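Local coordinates for protein putative invasin (Yersinia pseudotuberculosis IP 31758, PDB 5N40) that probably acts as an invasin-type adhesin, carrying a C-type lectin-like domain on immunoglobulin-like domains for attachment to host cells, at residues A23-S29 with T71-L77; V137-M143 with G176-G182; A268-S273 with D341-N347. The protein carries 1 engineered substitution. All coordinates share one frame; numbering follows the deposited sequence. Where two conformers were deposited one is given.

Contact 1 (A23-S29 with T71-L77); sequences ANGSDTS and TLTAGTL
Thr71 meets Thr28 through methyl contacts, its CG2 lying 3.8 Å from Thr28 CB, where strands 28-34 and 67-73 run antiparallel in the first immunoglobulin-like domain. Leu72 and Ser29 form a hydrogen-bonded pair: Leu72 N gives to Ser29 O at 2.8 Å, and Ser29 N returns one to Leu72 O. Both side chains face the domain interior, Ser29 OG binding Pro18 O and Leu72 packing on Ile21 and Ile99. Thr73 pairs with Thr28 on the sheet's other face. Its CG2, placed anti to the backbone N (OG1 at chi1 -62°), reaches 3.6 Å from Gly25 O. The strand pairing ends with a nearly straight bond, Ala74 N to Asp27 O at 2.8 Å. Gly75 O takes Gly25 N from well above its carbonyl plane. Beside Thr76, one water donates to Ala23 O and Thr76 O. The partner loop is held by Asn24 OD1, which accepts from Ser26 N (2.9 Å), an Asx turn, and from Asp27 N (2.8 Å), while Asn24 ND2 binds Asp27 OD1 and Asp27 OD2 takes Glu22 N. Every direct cross-contact hydrogen bond is thus main chain to main chain, Asn24 shaping the turn that brings Gly25 N to Gly75 O.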
ATOM      1  N   ALA A  23     -12.543  -9.753 -21.320  1.00 16.27           N
ATOM      2  CA  ALA A  23     -13.560  -9.026 -20.554  1.00 13.47           C
ATOM      3  C   ALA A  23     -13.395  -7.513 -20.736  1.00 12.24           C
ATOM      4  O   ALA A  23     -13.121  -6.768 -19.794  1.00 14.09           O
ATOM      5  CB  ALA A  23     -13.480  -9.405 -19.079  1.00 16.83           C
ATOM      6  N   ASN A  24     -13.592  -7.067 -21.981  1.00 14.22           N
ATOM      7  CA  ASN A  24     -13.362  -5.678 -22.366  1.00 12.86           C
ATOM      8  C   ASN A  24     -14.621  -4.977 -22.871  1.00 13.33           C
ATOM      9  O   ASN A  24     -14.528  -3.854 -23.384  1.00 16.06           O
ATOM     10  CB  ASN A  24     -12.265  -5.604 -23.431  1.00 15.23           C
ATOM     11  CG  ASN A  24     -12.639  -6.334 -24.716  1.00 14.03           C
ATOM     12  OD1 ASN A  24     -13.794  -6.735 -24.906  1.00 11.87           O
ATOM     13  ND2 ASN A  24     -11.665  -6.501 -25.604  1.00 16.65           N
ATOM     14  N   GLY A  25     -15.790  -5.595 -22.733  1.00 12.85           N
ATOM     15  CA  GLY A  25     -17.029  -4.984 -23.168  1.00 12.59           C
ATOM     16  C   GLY A  25     -17.221  -4.911 -24.664  1.00 18.70           C
ATOM     17  O   GLY A  25     -18.192  -4.290 -25.115  1.00 17.16           O
ATOM     18  N   SER A  26     -16.333  -5.527 -25.452  1.00 14.77           N
ATOM     19  CA  SER A  26     -16.414  -5.400 -26.904  1.00 14.20           C
ATOM     20  C   SER A  26     -16.097  -6.671 -27.676  1.00 16.69           C
ATOM     21  O   SER A  26     -16.592  -6.802 -28.800  1.00 16.19           O
ATOM     22  CB  SER A  26     -15.481  -4.287 -27.396  1.00 15.46           C
ATOM     23  OG  SER A  26     -14.134  -4.569 -27.067  1.00 19.85           O
ATOM     24  N   ASP A  27     -15.293  -7.598 -27.152  1.00 12.99           N
ATOM     25  CA  ASP A  27     -15.018  -8.839 -27.878  1.00 14.03           C
ATOM     26  C   ASP A  27     -16.313  -9.613 -28.100  1.00 14.92           C
ATOM     27  O   ASP A  27     -17.211  -9.601 -27.261  1.00 15.42           O
ATOM     28  CB  ASP A  27     -14.032  -9.721 -27.102  1.00 12.43           C
ATOM     29  CG  ASP A  27     -12.577  -9.332 -27.313  1.00 17.31           C
ATOM     30  OD1 ASP A  27     -12.306  -8.281 -27.926  1.00 17.03           O
ATOM     31  OD2 ASP A  27     -11.699 -10.093 -26.847  1.00 15.48           O
ATOM     32  N   THR A  28     -16.401 -10.319 -29.230  1.00 14.80           N
ATOM     33  CA  THR A  28     -17.627 -11.015 -29.593  1.00 14.97           C
ATOM     34  C   THR A  28     -17.352 -12.481 -29.909  1.00 15.95           C
ATOM     35  O   THR A  28     -16.223 -12.881 -30.224  1.00 13.57           O
ATOM     36  CB  THR A  28     -18.316 -10.352 -30.798  1.00 15.33           C
ATOM     37  OG1 THR A  28     -17.424 -10.337 -31.919  1.00 16.56           O
ATOM     38  CG2 THR A  28     -18.729  -8.928 -30.453  1.00 14.98           C
ATOM     39  N   SER A  29     -18.420 -13.275 -29.806  1.00 13.96           N
ATOM     40  CA  SER A  29     -18.421 -14.681 -30.176  1.00 12.48           C
ATOM     41  C   SER A  29     -19.776 -15.036 -30.770  1.00 14.71           C
ATOM     42  O   SER A  29     -20.804 -14.496 -30.368  1.00 14.68           O
ATOM     43  CB  SER A  29     -18.134 -15.588 -28.973  1.00 17.73           C
ATOM     44  OG  SER A  29     -18.161 -16.954 -29.357  1.00 17.94           O
ATOM     45  N   THR A  71     -24.988 -13.235 -31.591  1.00 16.93           N
ATOM     46  CA  THR A  71     -23.679 -12.716 -31.217  1.00 18.03           C
ATOM     47  C   THR A  71     -23.678 -12.408 -29.723  1.00 13.83           C
ATOM     48  O   THR A  71     -24.533 -11.660 -29.239  1.00 17.47           O
ATOM     49  CB  THR A  71     -23.331 -11.467 -32.025  1.00 16.23           C
ATOM     50  OG1 THR A  71     -23.232 -11.808 -33.414  1.00 17.09           O
ATOM     51  CG2 THR A  71     -22.004 -10.863 -31.557  1.00 17.70           C
ATOM     52  N   LEU A  72     -22.726 -12.996 -29.006  1.00 14.28           N
ATOM     53  CA  LEU A  72     -22.448 -12.627 -27.630  1.00 16.57           C
ATOM     54  C   LEU A  72     -21.362 -11.564 -27.613  1.00 14.73           C
ATOM     55  O   LEU A  72     -20.361 -11.676 -28.322  1.00 16.54           O
ATOM     56  CB  LEU A  72     -21.988 -13.838 -26.819  1.00 16.35           C
ATOM     57  CG  LEU A  72     -21.671 -13.534 -25.355  1.00 18.48           C
ATOM     58  CD1 LEU A  72     -22.845 -13.881 -24.484  1.00 24.00           C
ATOM     59  CD2 LEU A  72     -20.434 -14.263 -24.890  1.00 24.91           C
ATOM     60  N   THR A  73     -21.561 -10.541 -26.789  1.00 13.53           N
ATOM     61  CA  THR A  73     -20.552  -9.519 -26.561  1.00 13.67           C
ATOM     62  C   THR A  73     -20.101  -9.609 -25.111  1.00 11.85           C
ATOM     63  O   THR A  73     -20.932  -9.680 -24.206  1.00 13.93           O
ATOM     64  CB  THR A  73     -21.096  -8.121 -26.876  1.00 13.94           C
ATOM     65  OG1 THR A  73     -21.454  -8.057 -28.268  1.00 16.39           O
ATOM     66  CG2 THR A  73     -20.055  -7.044 -26.579  1.00 16.62           C
ATOM     67  N   ALA A  74     -18.787  -9.628 -24.902  1.00 15.22           N
ATOM     68  CA  ALA A  74     -18.253  -9.702 -23.554  1.00 14.38           C
ATOM     69  C   ALA A  74     -18.771  -8.543 -22.711  1.00 14.67           C
ATOM     70  O   ALA A  74     -19.033  -7.447 -23.211  1.00 16.11           O
ATOM     71  CB  ALA A  74     -16.728  -9.676 -23.587  1.00 15.62           C
ATOM     72  N   GLY A  75     -18.945  -8.803 -21.425  1.00 11.71           N
ATOM     73  CA  GLY A  75     -19.017  -7.753 -20.429  1.00 10.82           C
ATOM     74  C   GLY A  75     -17.632  -7.389 -19.946  1.00 12.53           C
ATOM     75  O   GLY A  75     -16.633  -7.572 -20.649  1.00 12.53           O
ATOM     76  N   THR A  76     -17.561  -6.896 -18.710  1.00 12.21           N
ATOM     77  CA  THR A  76     -16.289  -6.534 -18.099  1.00 15.39           C
ATOM     78  C   THR A  76     -15.926  -7.422 -16.911  1.00 16.31           C
ATOM     79  O   THR A  76     -14.959  -7.123 -16.198  1.00 16.26           O
ATOM     80  CB  THR A  76     -16.324  -5.063 -17.683  1.00 14.75           C
ATOM     81  OG1 THR A  76     -17.552  -4.790 -17.005  1.00 14.19           O
ATOM     82  CG2 THR A  76     -16.225  -4.177 -18.914  1.00 16.83           C
ATOM     83  N   LEU A  77     -16.645  -8.524 -16.704  1.00 14.28           N
ATOM     84  CA  LEU A  77     -16.360  -9.480 -15.641  1.00 13.95           C
ATOM     85  C   LEU A  77     -15.736 -10.738 -16.231  1.00 18.11           C
ATOM     86  O   LEU A  77     -16.278 -11.322 -17.172  1.00 16.11           O
ATOM     87  CB  LEU A  77     -17.633  -9.851 -14.877  1.00 15.51           C
ATOM     88  CG  LEU A  77     -18.379  -8.681 -14.238  1.00 19.63           C
ATOM     89  CD1 LEU A  77     -19.689  -9.148 -13.610  1.00 21.36           C
ATOM     90  CD2 LEU A  77     -17.492  -7.997 -13.224  1.00 22.46           C
TER
HETATM   91  O   HOH W   1     -12.459  -6.488 -17.213  1.00 16.11           O

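Contact 2 (V137-M143 with G176-G182); sequences VAPNVKM and GMTDANG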
ATOM      1  N   VAL A 137     -11.037   3.733 -20.246  1.00 17.15           N
ATOM      2  CA  VAL A 137     -10.960   3.214 -18.887  1.00 17.32           C
ATOM      3  C   VAL A 137     -11.537   1.805 -18.843  1.00 17.30           C
ATOM      4  O   VAL A 137     -12.464   1.454 -19.590  1.00 16.22           O
ATOM      5  CB  VAL A 137     -11.687   4.139 -17.892  1.00 18.61           C
ATOM      6  CG1 VAL A 137     -11.087   5.542 -17.935  1.00 27.05           C
ATOM      7  CG2 VAL A 137     -13.184   4.170 -18.163  1.00 21.56           C
ATOM      8  N   ALA A 138     -10.985   0.991 -17.947  1.00 14.14           N
ATOM      9  CA  ALA A 138     -11.358  -0.415 -17.829  1.00 13.81           C
ATOM     10  C   ALA A 138     -12.036  -0.652 -16.481  1.00 14.83           C
ATOM     11  O   ALA A 138     -11.354  -0.725 -15.446  1.00 11.60           O
ATOM     12  CB  ALA A 138     -10.124  -1.304 -17.986  1.00 13.36           C
ATOM     13  N   PRO A 139     -13.360  -0.741 -16.429  1.00 11.79           N
ATOM     14  CA  PRO A 139     -14.037  -0.982 -15.156  1.00 12.95           C
ATOM     15  C   PRO A 139     -14.041  -2.456 -14.783  1.00 11.97           C
ATOM     16  O   PRO A 139     -13.908  -3.346 -15.624  1.00 12.93           O
ATOM     17  CB  PRO A 139     -15.462  -0.478 -15.410  1.00 15.34           C
ATOM     18  CG  PRO A 139     -15.669  -0.678 -16.869  1.00 16.27           C
ATOM     19  CD  PRO A 139     -14.315  -0.516 -17.529  1.00 13.90           C
ATOM     20  N   ASN A 140     -14.177  -2.693 -13.477  1.00 11.16           N
ATOM     21  CA  ASN A 140     -14.372  -4.030 -12.918  1.00 14.47           C
ATOM     22  C   ASN A 140     -13.146  -4.921 -13.092  1.00 16.13           C
ATOM     23  O   ASN A 140     -13.256  -6.151 -13.134  1.00 19.02           O
ATOM     24  CB  ASN A 140     -15.618  -4.691 -13.516  1.00 13.76           C
ATOM     25  CG  ASN A 140     -16.891  -3.929 -13.179  1.00 15.24           C
ATOM     26  OD1 ASN A 140     -17.127  -3.566 -12.022  1.00 15.04           O
ATOM     27  ND2 ASN A 140     -17.703  -3.655 -14.189  1.00 15.43           N
ATOM     28  N   VAL A 141     -11.965  -4.315 -13.138  1.00 13.22           N
ATOM     29  CA  VAL A 141     -10.706  -5.047 -13.219  1.00 13.55           C
ATOM     30  C   VAL A 141     -10.260  -5.416 -11.806  1.00 15.10           C
ATOM     31  O   VAL A 141     -10.046  -4.537 -10.961  1.00 13.18           O
ATOM     32  CB  VAL A 141      -9.630  -4.218 -13.932  1.00 13.60           C
ATOM     33  CG1 VAL A 141      -8.267  -4.909 -13.840  1.00 13.43           C
ATOM     34  CG2 VAL A 141     -10.013  -3.975 -15.403  1.00 10.13           C
ATOM     35  N   LYS A 142     -10.100  -6.713 -11.559  1.00 14.99           N
ATOM     36  CA  LYS A 142      -9.668  -7.190 -10.252  1.00 15.73           C
ATOM     37  C   LYS A 142      -8.212  -6.812  -9.992  1.00 14.81           C
ATOM     38  O   LYS A 142      -7.349  -6.976 -10.856  1.00 14.51           O
ATOM     39  CB  LYS A 142      -9.843  -8.704 -10.169  1.00 19.03           C
ATOM     40  CG  LYS A 142     -11.298  -9.158 -10.154  1.00 16.73           C
ATOM     41  CD  LYS A 142     -11.378 -10.679 -10.002  1.00 25.63           C
ATOM     42  CE  LYS A 142     -12.814 -11.168  -9.906  1.00 31.92           C
ATOM     43  NZ  LYS A 142     -12.887 -12.660  -9.797  1.00 41.06           N
ATOM     44  N   MET A 143      -7.942  -6.342  -8.774  1.00 15.18           N
ATOM     45  CA  MET A 143      -6.645  -5.788  -8.407  0.51 13.09           C
ATOM     46  C   MET A 143      -6.142  -6.423  -7.119  1.00 12.95           C
ATOM     47  O   MET A 143      -6.929  -6.719  -6.214  1.00 17.28           O
ATOM     48  CB  MET A 143      -6.739  -4.269  -8.222  0.51 14.01           C
ATOM     49  CG  MET A 143      -5.444  -3.519  -8.511  0.51 14.99           C
ATOM     50  SD  MET A 143      -4.967  -3.526 -10.252  0.51 15.31           S
ATOM     51  CE  MET A 143      -6.381  -2.738 -11.017  0.51 14.26           C
ATOM     52  N   GLY A 176     -10.197  -6.178  -4.561  1.00 16.19           N
ATOM     53  CA  GLY A 176     -11.034  -5.074  -5.001  1.00 15.58           C
ATOM     54  C   GLY A 176     -10.980  -4.956  -6.506  1.00 17.38           C
ATOM     55  O   GLY A 176     -10.220  -5.658  -7.180  1.00 17.35           O
ATOM     56  N   MET A 177     -11.807  -4.050  -7.025  1.00 16.73           N
ATOM     57  CA  MET A 177     -11.966  -3.859  -8.461  1.00 16.07           C
ATOM     58  C   MET A 177     -11.956  -2.381  -8.801  1.00 14.79           C
ATOM     59  O   MET A 177     -12.361  -1.546  -7.995  1.00 16.17           O
ATOM     60  CB  MET A 177     -13.295  -4.413  -8.977  1.00 18.69           C
ATOM     61  CG  MET A 177     -13.382  -5.892  -9.143  1.00 29.67           C
ATOM     62  SD  MET A 177     -15.048  -6.258  -9.702  1.00 26.70           S
ATOM     63  CE  MET A 177     -14.988  -8.049  -9.728  1.00 38.02           C
ATOM     64  N   THR A 178     -11.555  -2.069 -10.030  1.00 12.02           N
ATOM     65  CA  THR A 178     -11.706  -0.702 -10.511  1.00 12.79           C
ATOM     66  C   THR A 178     -13.183  -0.371 -10.694  1.00 14.95           C
ATOM     67  O   THR A 178     -14.019  -1.255 -10.917  1.00 15.30           O
ATOM     68  CB  THR A 178     -10.968  -0.496 -11.825  1.00 11.51           C
ATOM     69  OG1 THR A 178     -11.423  -1.452 -12.785  1.00 12.52           O
ATOM     70  CG2 THR A 178      -9.474  -0.647 -11.636  1.00 11.91           C
ATOM     71  N   ASP A 179     -13.505   0.919 -10.570  1.00 15.13           N
ATOM     72  CA  ASP A 179     -14.884   1.388 -10.635  1.00 15.93           C
ATOM     73  C   ASP A 179     -15.253   1.771 -12.068  1.00 15.76           C
ATOM     74  O   ASP A 179     -14.539   1.461 -13.024  1.00 13.43           O
ATOM     75  CB  ASP A 179     -15.100   2.544  -9.648  1.00 14.67           C
ATOM     76  CG  ASP A 179     -14.330   3.819 -10.010  1.00 18.04           C
ATOM     77  OD1 ASP A 179     -13.792   3.939 -11.124  1.00 12.72           O
ATOM     78  OD2 ASP A 179     -14.272   4.734  -9.152  1.00 16.38           O
ATOM     79  N   ALA A 180     -16.411   2.427 -12.230  1.00 15.72           N
ATOM     80  CA  ALA A 180     -16.901   2.753 -13.565  1.00 19.66           C
ATOM     81  C   ALA A 180     -15.924   3.629 -14.334  1.00 16.50           C
ATOM     82  O   ALA A 180     -15.945   3.630 -15.569  1.00 15.61           O
ATOM     83  CB  ALA A 180     -18.267   3.441 -13.473  1.00 19.79           C
ATOM     84  N   ASN A 181     -15.074   4.390 -13.635  1.00 14.83           N
ATOM     85  CA  ASN A 181     -14.066   5.223 -14.278  1.00 13.79           C
ATOM     86  C   ASN A 181     -12.704   4.542 -14.350  1.00 16.53           C
ATOM     87  O   ASN A 181     -11.701   5.200 -14.649  1.00 16.11           O
ATOM     88  CB  ASN A 181     -13.955   6.570 -13.559  1.00 16.82           C
ATOM     89  CG  ASN A 181     -15.267   7.324 -13.553  1.00 19.47           C
ATOM     90  OD1 ASN A 181     -15.782   7.702 -14.605  1.00 23.40           O
ATOM     91  ND2 ASN A 181     -15.811   7.552 -12.370  1.00 23.20           N
ATOM     92  N   GLY A 182     -12.654   3.231 -14.129  1.00 18.39           N
ATOM     93  CA  GLY A 182     -11.396   2.521 -14.192  1.00 15.84           C
ATOM     94  C   GLY A 182     -10.452   2.803 -13.045  1.00 12.72           C
ATOM     95  O   GLY A 182      -9.256   2.512 -13.158  1.00 13.16           O
TER
HETATM   96  O   HOH W   2     -16.534  -2.260  -9.891  1.00 26.87           O
HETATM   97  O   HOH W   3      -8.909  -8.512  -6.198  1.00 17.61           O
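Thr178 and Val141 meet just beyond the paired ends of strand 142-151 and the short, weakly bonded edge strand 176-177 of a bacterial immunoglobulin-like domain, whose antiparallel pairing passes into a type I turn from Asp179 to Gly182. The tight part centres on Thr178. Its OG1, set between the backbone N and the carbonyl carbon (chi1 56°), gives its proton to Ala138 O at 2.8 Å, in the carbonyl plane on a lone pair, and accepts Val141 N at 2.9 Å. Two backbone bonds flank this hydroxyl: Thr178 N to Val141 O, and Asn140 N to Thr178 O, the latter reaching its acceptor from above the carbonyl plane. The buried hydroxyl is therefore gripped on both its donor and its acceptor side, and the Thr178 side chain also packs on Ala129 of strand 123-131. The turn packs closely too, Pro139 CB lying 3.2 Å from Asp179 O.

The other face of the strand pair is looser. Lys142 and Met177 run side by side in extended form, Met177 CE touching Lys142 CE at 3.8 Å, with the lysine exposed. Met177 SD rests near Asn140, whose ND2 turns to Thr76 OG1 of the preceding domain. On this side a water bridges the two segments, donating to Asn140 OD1 at 2.6 Å and to Thr178 O at 2.9 Å.

Contact 3 (A268-S273 with D341-N347); sequences AMFNQS and DVDGNYN
A single antiparallel bridge, continued by a bond between the backbones of two helix ends, joins segments 268-273 and 341-347 within the adhesion domain. It sits where strand 265-269 runs into helix 272-278 and where helix 340-343 gives way to the chain leading toward the C-terminus. Phe270 and Tyr346 form the bridge: Phe270 N binds Tyr346 O at 2.9 Å on a lone pair, and Tyr346 N answers to Phe270 O along an almost straight N-H line (178°). Phe270 O and Gly344 O also approach each other, and Arg312, which bonds to both, would be expected to ease the meeting of the two acceptors.

Further along, Gln272 N at the start of its helix donates to Asp341 O at 2.9 Å, and a water shared with Ser273 N gives a second proton to that carbonyl. Asn271 occupies the N-cap: with CG between the backbone N and the carbonyl carbon (chi1 65°), OD1 caps Gln274 N while ND2 makes a weak bond to Val342 O. Gln272 and Asp341 lie side by side, their amide and carboxylate planes only 16° apart, and touch through Gln272 CG and Asp341 OD2 at 3.6 Å; their polar ends go mainly to Ser313 and His322.

At the strand end Met269, bent at both chi2 and chi3, folds over segment 341-347, SD standing 3.2 Å from Asn347 OD1 and CE 3.5 Å from Asn345 O. Asn347 ND2 turns to Gln309 O, and a water links Asn347 OD1 to Ala268 O. Within its own segment Tyr346 sets one ring face, off-centre, against Gly344 CA. Pairing the strand that leads into the domain's first helix with the chain near the C-terminus is consistent with the C-type lectin-like fold, which brings its N- and C-terminal segments side by side.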
ATOM      1  N   ALA A 268      25.861  11.912  17.888  1.00 17.71           N
ATOM      2  CA  ALA A 268      27.040  12.533  18.468  1.00 18.13           C
ATOM      3  C   ALA A 268      26.837  12.737  19.965  1.00 15.45           C
ATOM      4  O   ALA A 268      25.734  13.054  20.418  1.00 18.02           O
ATOM      5  CB  ALA A 268      27.324  13.872  17.792  1.00 17.61           C
ATOM      6  N   MET A 269      27.914  12.562  20.729  1.00 18.42           N
ATOM      7  CA  MET A 269      27.875  12.683  22.180  1.00 18.20           C
ATOM      8  C   MET A 269      29.072  13.502  22.646  1.00 21.64           C
ATOM      9  O   MET A 269      30.119  13.515  21.995  1.00 20.14           O
ATOM     10  CB  MET A 269      27.873  11.303  22.853  1.00 19.91           C
ATOM     11  CG  MET A 269      26.788  10.366  22.337  1.00 23.38           C
ATOM     12  SD  MET A 269      25.098  10.927  22.665  1.00 20.80           S
ATOM     13  CE  MET A 269      24.807  10.204  24.274  1.00 18.75           C
ATOM     14  N   PHE A 270      28.911  14.179  23.785  1.00 22.58           N
ATOM     15  CA  PHE A 270      29.808  15.256  24.177  1.00 24.09           C
ATOM     16  C   PHE A 270      30.088  15.214  25.674  1.00 22.04           C
ATOM     17  O   PHE A 270      29.230  14.830  26.472  1.00 20.55           O
ATOM     18  CB  PHE A 270      29.208  16.628  23.836  1.00 24.13           C
ATOM     19  CG  PHE A 270      28.794  16.771  22.405  1.00 24.91           C
ATOM     20  CD1 PHE A 270      27.561  16.301  21.978  1.00 20.02           C
ATOM     21  CD2 PHE A 270      29.633  17.378  21.487  1.00 28.42           C
ATOM     22  CE1 PHE A 270      27.180  16.432  20.655  1.00 22.90           C
ATOM     23  CE2 PHE A 270      29.256  17.510  20.163  1.00 25.81           C
ATOM     24  CZ  PHE A 270      28.026  17.037  19.750  1.00 25.41           C
ATOM     25  N   ASN A 271      31.298  15.624  26.048  1.00 22.67           N
ATOM     26  CA  ASN A 271      31.568  15.959  27.439  1.00 25.03           C
ATOM     27  C   ASN A 271      31.217  17.427  27.657  1.00 25.84           C
ATOM     28  O   ASN A 271      30.792  18.131  26.737  1.00 21.22           O
ATOM     29  CB  ASN A 271      33.020  15.655  27.820  1.00 26.81           C
ATOM     30  CG  ASN A 271      34.029  16.517  27.076  1.00 29.81           C
ATOM     31  OD1 ASN A 271      33.688  17.530  26.465  1.00 34.08           O
ATOM     32  ND2 ASN A 271      35.296  16.112  27.138  1.00 40.62           N
ATOM     33  N   GLN A 272      31.397  17.903  28.890  1.00 21.41           N
ATOM     34  CA  GLN A 272      30.919  19.239  29.233  1.00 22.45           C
ATOM     35  C   GLN A 272      31.639  20.318  28.430  1.00 23.90           C
ATOM     36  O   GLN A 272      31.007  21.243  27.907  1.00 25.06           O
ATOM     37  CB  GLN A 272      31.075  19.478  30.734  1.00 23.89           C
ATOM     38  CG  GLN A 272      30.360  20.720  31.230  1.00 24.89           C
ATOM     39  CD  GLN A 272      28.843  20.577  31.247  1.00 25.15           C
ATOM     40  OE1 GLN A 272      28.304  19.468  31.274  1.00 21.56           O
ATOM     41  NE2 GLN A 272      28.148  21.712  31.254  1.00 28.44           N
ATOM     42  N   SER A 273      32.967  20.227  28.320  1.00 24.81           N
ATOM     43  CA  SER A 273      33.704  21.283  27.630  1.00 28.36           C
ATOM     44  C   SER A 273      33.353  21.330  26.147  1.00 24.19           C
ATOM     45  O   SER A 273      33.249  22.415  25.562  1.00 21.97           O
ATOM     46  CB  SER A 273      35.208  21.090  27.829  1.00 32.95           C
ATOM     47  OG  SER A 273      35.639  19.850  27.310  1.00 38.51           O
ATOM     48  N   ASP A 341      31.791  15.227  34.005  1.00 29.61           N
ATOM     49  CA  ASP A 341      31.992  16.378  33.131  1.00 25.32           C
ATOM     50  C   ASP A 341      33.049  16.108  32.070  1.00 28.72           C
ATOM     51  O   ASP A 341      32.978  16.664  30.969  1.00 24.30           O
ATOM     52  CB  ASP A 341      32.394  17.610  33.943  1.00 33.02           C
ATOM     53  CG  ASP A 341      31.205  18.454  34.367  1.00 31.58           C
ATOM     54  OD1 ASP A 341      30.091  17.905  34.524  1.00 32.14           O
ATOM     55  OD2 ASP A 341      31.396  19.678  34.537  1.00 29.64           O
ATOM     56  N   VAL A 342      34.037  15.277  32.381  1.00 31.73           N
ATOM     57  CA  VAL A 342      35.177  15.051  31.500  1.00 27.46           C
ATOM     58  C   VAL A 342      35.031  13.751  30.720  1.00 27.30           C
ATOM     59  O   VAL A 342      35.218  13.725  29.503  1.00 27.47           O
ATOM     60  CB  VAL A 342      36.488  15.068  32.319  1.00 29.60           C
ATOM     61  CG1 VAL A 342      37.671  14.640  31.464  1.00 27.78           C
ATOM     62  CG2 VAL A 342      36.735  16.452  32.905  1.00 25.51           C
ATOM     63  N   ASP A 343      34.711  12.656  31.411  1.00 29.49           N
ATOM     64  CA  ASP A 343      34.658  11.341  30.785  1.00 33.83           C
ATOM     65  C   ASP A 343      33.278  10.976  30.254  1.00 33.68           C
ATOM     66  O   ASP A 343      33.167  10.035  29.458  1.00 35.98           O
ATOM     67  CB  ASP A 343      35.103  10.265  31.781  1.00 33.17           C
ATOM     68  CG  ASP A 343      36.510  10.491  32.293  1.00 40.88           C
ATOM     69  OD1 ASP A 343      37.302  11.150  31.586  1.00 38.19           O
ATOM     70  OD2 ASP A 343      36.825  10.008  33.400  1.00 47.17           O
ATOM     71  N   GLY A 344      32.231  11.688  30.674  1.00 29.21           N
ATOM     72  CA  GLY A 344      30.881  11.379  30.223  1.00 27.34           C
ATOM     73  C   GLY A 344      30.643  11.865  28.805  1.00 25.67           C
ATOM     74  O   GLY A 344      30.915  13.025  28.478  1.00 26.37           O
ATOM     75  N   ASN A 345      30.137  10.972  27.954  1.00 27.72           N
ATOM     76  CA  ASN A 345      29.732  11.306  26.590  1.00 28.87           C
ATOM     77  C   ASN A 345      28.208  11.262  26.565  1.00 23.15           C
ATOM     78  O   ASN A 345      27.606  10.190  26.443  1.00 21.82           O
ATOM     79  CB  ASN A 345      30.353  10.354  25.573  1.00 30.73           C
ATOM     80  CG  ASN A 345      31.838  10.598  25.383  1.00 35.83           C
ATOM     81  OD1 ASN A 345      32.299  11.744  25.381  1.00 35.30           O
ATOM     82  ND2 ASN A 345      32.597   9.523  25.225  1.00 35.52           N
ATOM     83  N   TYR A 346      27.597  12.430  26.690  1.00 22.28           N
ATOM     84  CA  TYR A 346      26.168  12.561  26.910  1.00 21.74           C
ATOM     85  C   TYR A 346      25.539  13.346  25.768  1.00 15.18           C
ATOM     86  O   TYR A 346      26.222  13.921  24.918  1.00 17.93           O
ATOM     87  CB  TYR A 346      25.887  13.265  28.248  1.00 22.45           C
ATOM     88  CG  TYR A 346      26.515  12.608  29.461  1.00 24.64           C
ATOM     89  CD1 TYR A 346      26.799  11.252  29.480  1.00 21.46           C
ATOM     90  CD2 TYR A 346      26.812  13.355  30.595  1.00 23.25           C
ATOM     91  CE1 TYR A 346      27.364  10.656  30.592  1.00 26.11           C
ATOM     92  CE2 TYR A 346      27.374  12.769  31.708  1.00 26.78           C
ATOM     93  CZ  TYR A 346      27.649  11.421  31.705  1.00 33.97           C
ATOM     94  OH  TYR A 346      28.214  10.841  32.820  1.00 40.35           O
ATOM     95  N   ASN A 347      24.210  13.368  25.760  1.00 17.47           N
ATOM     96  CA  ASN A 347      23.479  14.130  24.760  1.00 16.01           C
ATOM     97  C   ASN A 347      23.566  15.622  25.044  1.00 17.79           C
ATOM     98  O   ASN A 347      23.675  16.054  26.195  1.00 17.92           O
ATOM     99  CB  ASN A 347      22.010  13.712  24.741  1.00 14.26           C
ATOM    100  CG  ASN A 347      21.779  12.388  24.034  1.00 17.74           C
ATOM    101  OD1 ASN A 347      22.142  12.222  22.871  1.00 19.87           O
ATOM    102  ND2 ASN A 347      21.166  11.441  24.734  1.00 18.31           N
TER
HETATM  103  O   HOH W   4      23.620  14.282  21.606  1.00 17.11           O
HETATM  104  O   HOH W   5      34.729  18.383  30.178  1.00 29.05           O

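Overall arrangement
The three contacts illustrate how an elongated adhesin spends similar backbone pairing in different settings. Contacts 1 and 2 are strand ends of successive immunoglobulin-like domains, with centres 16 Å apart, and they touch across the junction between those domains. Contact 3 stands apart in the lectin-like domain, its centre about 74 Å from that of contact 1. All are partly buried, but contact 3 has the greatest share of buried residues. Contact 1 relies on main-chain bonds and an Asx-braced loop, contact 2 adds a buried threonine hydroxyl to its main-chain bonds, and contact 3 draws on helix ends, polar side chains and a folded methionine.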